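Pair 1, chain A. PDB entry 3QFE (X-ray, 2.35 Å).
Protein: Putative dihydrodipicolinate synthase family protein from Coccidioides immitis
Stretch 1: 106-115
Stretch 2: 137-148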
# COMPACT_ATOMS: atom_id res chain seq x y z
N GLY A 106 -12.14 -11.10 -5.05
CA GLY A 106 -11.08 -11.94 -4.52
C GLY A 106 -10.11 -11.36 -3.50
O GLY A 106 -9.11 -11.99 -3.21
N ALA A 107 -10.37 -10.17 -2.95
CA ALA A 107 -9.50 -9.61 -1.90
C ALA A 107 -9.51 -10.44 -0.59
O ALA A 107 -10.47 -11.19 -0.36
CB ALA A 107 -9.87 -8.17 -1.61
N ASN A 108 -8.44 -10.37 0.22
CA ASN A 108 -8.41 -11.08 1.52
C ASN A 108 -8.76 -10.15 2.68
O ASN A 108 -9.31 -10.58 3.71
CB ASN A 108 -7.03 -11.70 1.82
CG ASN A 108 -6.52 -12.57 0.69
OD1 ASN A 108 -5.60 -12.18 -0.04
ND2 ASN A 108 -7.09 -13.74 0.53
N TYR A 109 -8.42 -8.87 2.50
CA TYR A 109 -8.62 -7.86 3.52
C TYR A 109 -9.10 -6.56 2.87
O TYR A 109 -8.81 -6.28 1.69
CB TYR A 109 -7.31 -7.57 4.25
CG TYR A 109 -6.45 -8.78 4.58
CD1 TYR A 109 -6.78 -9.65 5.62
CD2 TYR A 109 -5.29 -9.02 3.88
CE1 TYR A 109 -5.97 -10.73 5.93
CE2 TYR A 109 -4.48 -10.10 4.18
CZ TYR A 109 -4.81 -10.95 5.20
OH TYR A 109 -3.98 -12.01 5.46
N VAL A 110 -9.77 -5.73 3.66
CA VAL A 110 -10.13 -4.41 3.17
C VAL A 110 -9.50 -3.36 4.05
O VAL A 110 -9.45 -3.51 5.27
CB VAL A 110 -11.66 -4.19 3.02
CG1 VAL A 110 -12.19 -5.10 1.99
CG2 VAL A 110 -12.40 -4.41 4.34
N LEU A 111 -9.03 -2.31 3.41
CA LEU A 111 -8.35 -1.21 4.06
C LEU A 111 -9.25 0.03 4.07
O LEU A 111 -9.61 0.56 3.02
CB LEU A 111 -7.05 -0.97 3.33
CG LEU A 111 -6.08 0.11 3.76
CD1 LEU A 111 -5.46 -0.15 5.11
CD2 LEU A 111 -5.01 0.19 2.65
N VAL A 112 -9.65 0.47 5.26
CA VAL A 112 -10.77 1.40 5.42
C VAL A 112 -10.37 2.75 6.03
O VAL A 112 -10.00 2.82 7.20
CB VAL A 112 -11.92 0.75 6.29
CG1 VAL A 112 -13.17 1.67 6.40
CG2 VAL A 112 -12.34 -0.62 5.76
N LEU A 113 -10.46 3.82 5.23
CA LEU A 113 -10.35 5.21 5.73
C LEU A 113 -11.50 5.55 6.66
O LEU A 113 -12.60 5.04 6.49
CB LEU A 113 -10.37 6.22 4.57
CG LEU A 113 -9.10 6.25 3.72
CD1 LEU A 113 -9.39 6.68 2.27
CD2 LEU A 113 -7.99 7.11 4.36
N PRO A 114 -11.23 6.42 7.66
CA PRO A 114 -12.34 6.91 8.46
C PRO A 114 -13.21 7.82 7.58
O PRO A 114 -12.76 8.30 6.54
CB PRO A 114 -11.66 7.68 9.60
CG PRO A 114 -10.33 8.07 9.08
CD PRO A 114 -9.95 7.06 8.02
N PRO A 115 -14.46 8.03 7.99
CA PRO A 115 -15.30 8.80 7.07
C PRO A 115 -14.89 10.28 7.08
O PRO A 115 -14.76 10.87 8.15
CB PRO A 115 -16.71 8.60 7.64
CG PRO A 115 -16.49 8.38 9.13
CD PRO A 115 -15.14 7.70 9.26
N GLN A 137 -20.47 -5.55 9.60
CA GLN A 137 -21.15 -5.92 8.34
C GLN A 137 -20.23 -6.51 7.28
O GLN A 137 -20.71 -7.17 6.34
CB GLN A 137 -21.91 -4.72 7.76
CG GLN A 137 -23.10 -4.25 8.60
CD GLN A 137 -24.04 -3.38 7.79
OE1 GLN A 137 -24.58 -3.81 6.77
NE2 GLN A 137 -24.23 -2.16 8.24
N SER A 138 -18.92 -6.29 7.44
CA SER A 138 -17.95 -6.63 6.41
C SER A 138 -17.68 -8.12 6.34
O SER A 138 -17.41 -8.76 7.36
CB SER A 138 -16.63 -5.86 6.59
OG SER A 138 -15.64 -6.36 5.69
N PRO A 139 -17.75 -8.69 5.13
CA PRO A 139 -17.42 -10.09 4.94
C PRO A 139 -15.92 -10.36 4.94
O PRO A 139 -15.52 -11.52 4.94
CB PRO A 139 -18.02 -10.43 3.57
CG PRO A 139 -18.27 -9.13 2.90
CD PRO A 139 -18.44 -8.09 3.96
N LEU A 140 -15.11 -9.32 4.94
CA LEU A 140 -13.66 -9.47 4.95
C LEU A 140 -13.06 -8.80 6.21
O LEU A 140 -13.63 -7.83 6.73
CB LEU A 140 -13.03 -8.86 3.68
CG LEU A 140 -13.18 -9.59 2.32
CD1 LEU A 140 -12.59 -8.78 1.19
CD2 LEU A 140 -12.59 -11.01 2.30
N PRO A 141 -11.93 -9.31 6.70
CA PRO A 141 -11.25 -8.64 7.84
C PRO A 141 -10.84 -7.19 7.50
O PRO A 141 -10.44 -6.90 6.37
CB PRO A 141 -10.02 -9.52 8.09
CG PRO A 141 -10.33 -10.85 7.47
CD PRO A 141 -11.30 -10.60 6.34
N VAL A 142 -10.89 -6.31 8.50
CA VAL A 142 -10.76 -4.87 8.28
C VAL A 142 -9.44 -4.30 8.83
O VAL A 142 -9.08 -4.55 9.97
CB VAL A 142 -11.97 -4.12 8.91
CG1 VAL A 142 -11.73 -2.62 9.03
CG2 VAL A 142 -13.25 -4.43 8.13
N VAL A 143 -8.73 -3.53 8.00
CA VAL A 143 -7.56 -2.78 8.45
C VAL A 143 -7.91 -1.28 8.42
O VAL A 143 -8.31 -0.74 7.38
CB VAL A 143 -6.29 -3.09 7.59
CG1 VAL A 143 -5.08 -2.31 8.11
CG2 VAL A 143 -5.97 -4.58 7.59
N ILE A 144 -7.77 -0.64 9.58
CA ILE A 144 -8.02 0.79 9.71
C ILE A 144 -6.96 1.49 8.89
O ILE A 144 -5.77 1.13 8.96
CB ILE A 144 -7.93 1.24 11.19
CG1 ILE A 144 -9.03 0.57 12.01
CG2 ILE A 144 -8.02 2.76 11.31
CD1 ILE A 144 -8.76 0.58 13.53
N TYR A 145 -7.40 2.43 8.06
CA TYR A 145 -6.50 3.21 7.21
C TYR A 145 -6.50 4.60 7.79
O TYR A 145 -7.45 5.36 7.62
CB TYR A 145 -7.02 3.23 5.78
CG TYR A 145 -6.08 3.73 4.69
CD1 TYR A 145 -6.44 3.60 3.35
CD2 TYR A 145 -4.84 4.34 4.99
CE1 TYR A 145 -5.62 4.05 2.32
CE2 TYR A 145 -4.00 4.81 3.96
CZ TYR A 145 -4.39 4.65 2.62
OH TYR A 145 -3.60 5.09 1.57
N ASN A 146 -5.44 4.93 8.50
CA ASN A 146 -5.31 6.23 9.11
C ASN A 146 -4.55 7.18 8.19
O ASN A 146 -3.31 7.18 8.19
CB ASN A 146 -4.61 6.12 10.47
CG ASN A 146 -4.92 7.29 11.39
OD1 ASN A 146 -5.77 8.13 11.08
ND2 ASN A 146 -4.25 7.33 12.54
N PHE A 147 -5.26 7.98 7.40
CA PHE A 147 -4.61 8.97 6.54
C PHE A 147 -5.08 10.41 6.80
O PHE A 147 -6.09 10.85 6.23
CB PHE A 147 -4.78 8.62 5.06
CG PHE A 147 -3.79 9.29 4.14
CD1 PHE A 147 -3.41 8.68 2.95
CD2 PHE A 147 -3.21 10.53 4.47
CE1 PHE A 147 -2.49 9.29 2.09
CE2 PHE A 147 -2.28 11.14 3.62
CZ PHE A 147 -1.92 10.53 2.43
N PRO A 148 -4.35 11.17 7.66
CA PRO A 148 -4.73 12.57 7.95
C PRO A 148 -4.11 13.63 7.00
O PRO A 148 -3.22 13.32 6.19
CB PRO A 148 -4.23 12.78 9.38
CG PRO A 148 -3.15 11.74 9.59
CD PRO A 148 -3.20 10.73 8.47

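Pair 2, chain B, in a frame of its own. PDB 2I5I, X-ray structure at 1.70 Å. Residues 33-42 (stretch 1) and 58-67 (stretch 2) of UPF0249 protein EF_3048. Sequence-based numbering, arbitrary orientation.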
# COMPACT_ATOMS: atom_id res chain seq x y z
N VAL B 33 -4.88 7.50 22.32
CA VAL B 33 -3.74 8.32 21.92
C VAL B 33 -4.03 8.95 20.56
O VAL B 33 -4.34 8.27 19.58
CB VAL B 33 -2.42 7.54 21.87
CG1 VAL B 33 -1.31 8.38 21.25
CG2 VAL B 33 -2.05 7.05 23.26
N THR B 34 -3.95 10.28 20.48
CA THR B 34 -4.28 10.95 19.22
C THR B 34 -3.09 11.55 18.51
O THR B 34 -3.18 11.98 17.34
CB THR B 34 -5.30 12.10 19.47
OG1 THR B 34 -4.55 13.14 20.11
CG2 THR B 34 -6.42 11.71 20.41
N SER B 35 -1.96 11.59 19.19
CA SER B 35 -0.74 12.22 18.75
C SER B 35 0.48 11.56 19.36
O SER B 35 0.36 10.90 20.40
CB SER B 35 -0.83 13.69 19.19
OG SER B 35 0.34 14.41 18.85
N THR B 36 1.63 11.77 18.74
CA THR B 36 2.91 11.37 19.30
C THR B 36 3.97 12.38 18.90
O THR B 36 3.80 13.14 17.93
CB THR B 36 3.29 9.95 18.85
OG1 THR B 36 4.41 9.40 19.56
CG2 THR B 36 3.66 9.99 17.36
N THR B 37 5.08 12.35 19.63
CA THR B 37 6.23 13.17 19.23
C THR B 37 7.46 12.27 19.14
O THR B 37 7.63 11.47 20.07
CB THR B 37 6.50 14.34 20.18
OG1 THR B 37 6.47 13.92 21.54
CG2 THR B 37 5.40 15.38 19.96
N ALA B 38 8.19 12.43 18.05
CA ALA B 38 9.24 11.54 17.61
C ALA B 38 10.65 12.08 17.74
O ALA B 38 10.87 13.28 17.51
CB ALA B 38 8.97 11.22 16.13
N LEU B 39 11.59 11.20 18.08
CA LEU B 39 13.00 11.55 18.23
C LEU B 39 13.81 11.36 16.96
O LEU B 39 14.25 10.25 16.64
CB LEU B 39 13.60 10.72 19.35
CG LEU B 39 13.02 10.83 20.76
CD1 LEU B 39 13.19 9.52 21.50
CD2 LEU B 39 13.69 11.99 21.51
N PRO B 40 14.10 12.41 16.19
CA PRO B 40 15.02 12.27 15.07
C PRO B 40 16.45 11.87 15.44
O PRO B 40 17.24 11.42 14.60
CB PRO B 40 15.08 13.68 14.44
CG PRO B 40 14.35 14.57 15.38
CD PRO B 40 13.57 13.77 16.36
N THR B 41 16.82 12.04 16.70
CA THR B 41 18.14 11.71 17.20
C THR B 41 18.29 10.20 17.39
O THR B 41 19.37 9.68 17.63
CB THR B 41 18.43 12.41 18.55
OG1 THR B 41 17.24 12.44 19.35
CG2 THR B 41 18.84 13.85 18.25
N SER B 42 17.15 9.51 17.26
CA SER B 42 17.16 8.06 17.38
C SER B 42 17.42 7.35 16.07
O SER B 42 16.89 7.65 15.01
CB SER B 42 15.79 7.61 17.92
OG SER B 42 15.86 6.23 18.28
N THR B 58 -3.49 7.63 10.45
CA THR B 58 -4.29 8.61 11.14
C THR B 58 -3.52 9.28 12.28
O THR B 58 -4.04 10.18 12.96
CB THR B 58 -5.57 7.99 11.72
OG1 THR B 58 -5.24 6.84 12.51
CG2 THR B 58 -6.48 7.48 10.60
N LEU B 59 -2.29 8.83 12.54
CA LEU B 59 -1.62 9.32 13.76
C LEU B 59 -0.91 10.64 13.53
O LEU B 59 -0.13 10.78 12.59
CB LEU B 59 -0.66 8.26 14.27
CG LEU B 59 0.24 8.63 15.45
CD1 LEU B 59 -0.60 9.01 16.66
CD2 LEU B 59 1.19 7.49 15.81
N ALA B 60 -1.20 11.62 14.39
CA ALA B 60 -0.53 12.91 14.25
C ALA B 60 0.84 12.86 14.92
O ALA B 60 1.03 12.26 15.98
CB ALA B 60 -1.40 14.03 14.80
N ILE B 61 1.84 13.48 14.28
CA ILE B 61 3.20 13.36 14.76
C ILE B 61 3.96 14.69 14.79
O ILE B 61 4.03 15.36 13.76
CB ILE B 61 4.01 12.37 13.88
CG1 ILE B 61 3.31 11.01 13.77
CG2 ILE B 61 5.43 12.23 14.38
CD1 ILE B 61 4.07 10.06 12.86
N GLY B 62 4.51 15.02 15.95
CA GLY B 62 5.32 16.20 16.18
C GLY B 62 6.76 15.81 16.45
O GLY B 62 7.14 14.63 16.48
N VAL B 63 7.61 16.82 16.67
CA VAL B 63 9.04 16.57 16.85
C VAL B 63 9.41 16.69 18.33
O VAL B 63 9.12 17.69 19.00
CB VAL B 63 9.90 17.48 15.97
CG1 VAL B 63 9.61 18.96 16.20
CG2 VAL B 63 11.39 17.22 16.16
N HIS B 64 10.05 15.65 18.85
CA HIS B 64 10.53 15.50 20.20
C HIS B 64 11.99 15.96 20.30
O HIS B 64 12.93 15.20 20.08
CB HIS B 64 10.42 14.04 20.64
CG HIS B 64 10.13 13.83 22.09
ND1 HIS B 64 9.26 14.60 22.81
CD2 HIS B 64 10.59 12.91 22.97
CE1 HIS B 64 9.18 14.18 24.06
NE2 HIS B 64 9.99 13.15 24.19
N LEU B 65 12.20 17.25 20.60
CA LEU B 65 13.57 17.74 20.72
C LEU B 65 14.24 17.21 21.98
O LEU B 65 13.53 16.92 22.94
CB LEU B 65 13.59 19.27 20.75
CG LEU B 65 12.98 20.00 19.55
CD1 LEU B 65 12.88 21.48 19.93
CD2 LEU B 65 13.78 19.81 18.28
N THR B 66 15.56 17.08 21.99
CA THR B 66 16.30 16.61 23.13
C THR B 66 17.70 17.22 23.27
O THR B 66 18.36 17.62 22.31
CB THR B 66 16.45 15.06 23.10
OG1 THR B 66 17.01 14.61 24.34
CG2 THR B 66 17.37 14.66 21.97
N LEU B 67 18.11 17.27 24.53
CA LEU B 67 19.45 17.60 24.94
C LEU B 67 20.03 16.54 25.88
O LEU B 67 21.16 16.67 26.32
CB LEU B 67 19.49 18.95 25.67
CG LEU B 67 19.22 20.18 24.80
CD1 LEU B 67 19.17 21.45 25.64
CD2 LEU B 67 20.25 20.32 23.70
O HOH W 1 15.40 14.68 19.06

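Both pairs are two adjacent parallel strands, and the N, CA and C atoms of 14 central residues superpose to 0.6 Å. The strand directions diverge by 26° in pair 1 and 37° in pair 2, yet the hydrogen-bond ladder is the same. In pair 1, A:Val110 N donates to A:Pro141 O (3.0 Å), A:Val143 N to A:Val110 O (2.8 Å), A:Val112 N to A:Val143 O (2.8 Å) and A:Tyr145 N to A:Val112 O (2.8 Å). Pair 2 repeats each rung at the matched positions: B:Thr36 N to B:Ala60 O (2.9 Å), B:Gly62 N to B:Thr36 O (2.8 Å), B:Ala38 N to B:Gly62 O (2.9 Å) and B:His64 N to B:Ala38 O (2.8 Å). The first rule is that the backbone fixes the register while the side chains vary. A:Pro141, matched to B:Ala60, illustrates it: this rung asks only for a carbonyl, which proline can supply.

On the face carrying A:Val110, A:Val112 and A:Val142, branched side chains interlock, with A:Val110 CG2 3.9 Å from A:Val142 CG2 and A:Val112 CG2 3.9 Å from A:Val142 CG1. The matched B:Thr36, B:Ala38 and B:Ile61 redistribute the bulk: alanine is small, but isoleucine reaches it, B:Ile61 CG2 lying 4.1 Å from B:Ala38 CB, while B:Thr36 CG2 sits 3.7 Å from B:Ile61 CG1.

The other face differs more. A:Leu111 packs CD1 against A:Val143 CG1 at 3.7 Å; its counterpart B:Thr37 faces B:Gly62. An ideal CB on that glycine would lie 3.2 Å from B:Thr37 CG2, a tight fit, so in pair 2 the threonine occupies the room beside a bare backbone.

A:Tyr145 and B:His64 superpose, their CA atoms 0.5 Å apart, and each puts an aromatic ring at this position, though the two rings differ in size and polarity. The A:Tyr145 ring is sandwiched, with A:Leu111 CD2 over one face and A:Leu113 CD2 over the opposite face, each 4.1 Å from the ring centroid. B:His64 takes the same place with a smaller ring. The leucine matched to A:Leu113, B:Leu39, meets it at the edge, its CD2 3.5 Å from B:His64 CD2, and B:Thr37 OG1 approaches B:His64 ND1 to 3.1 Å, a polar neighbour where pair 1 has leucine.

Both first stretches continue from leucine into proline. A:Pro114 CD packs 3.0 Å from A:Tyr145 O, whereas B:Pro40 CD stays 4.0 Å from B:His64 O. In pair 2 that carbonyl oxygen, B:His64 O, accepts from a water oxygen 2.7 Å away, and the same water accepts from B:Thr41 OG1 at 2.9 Å, linking the stretches beyond the ladder.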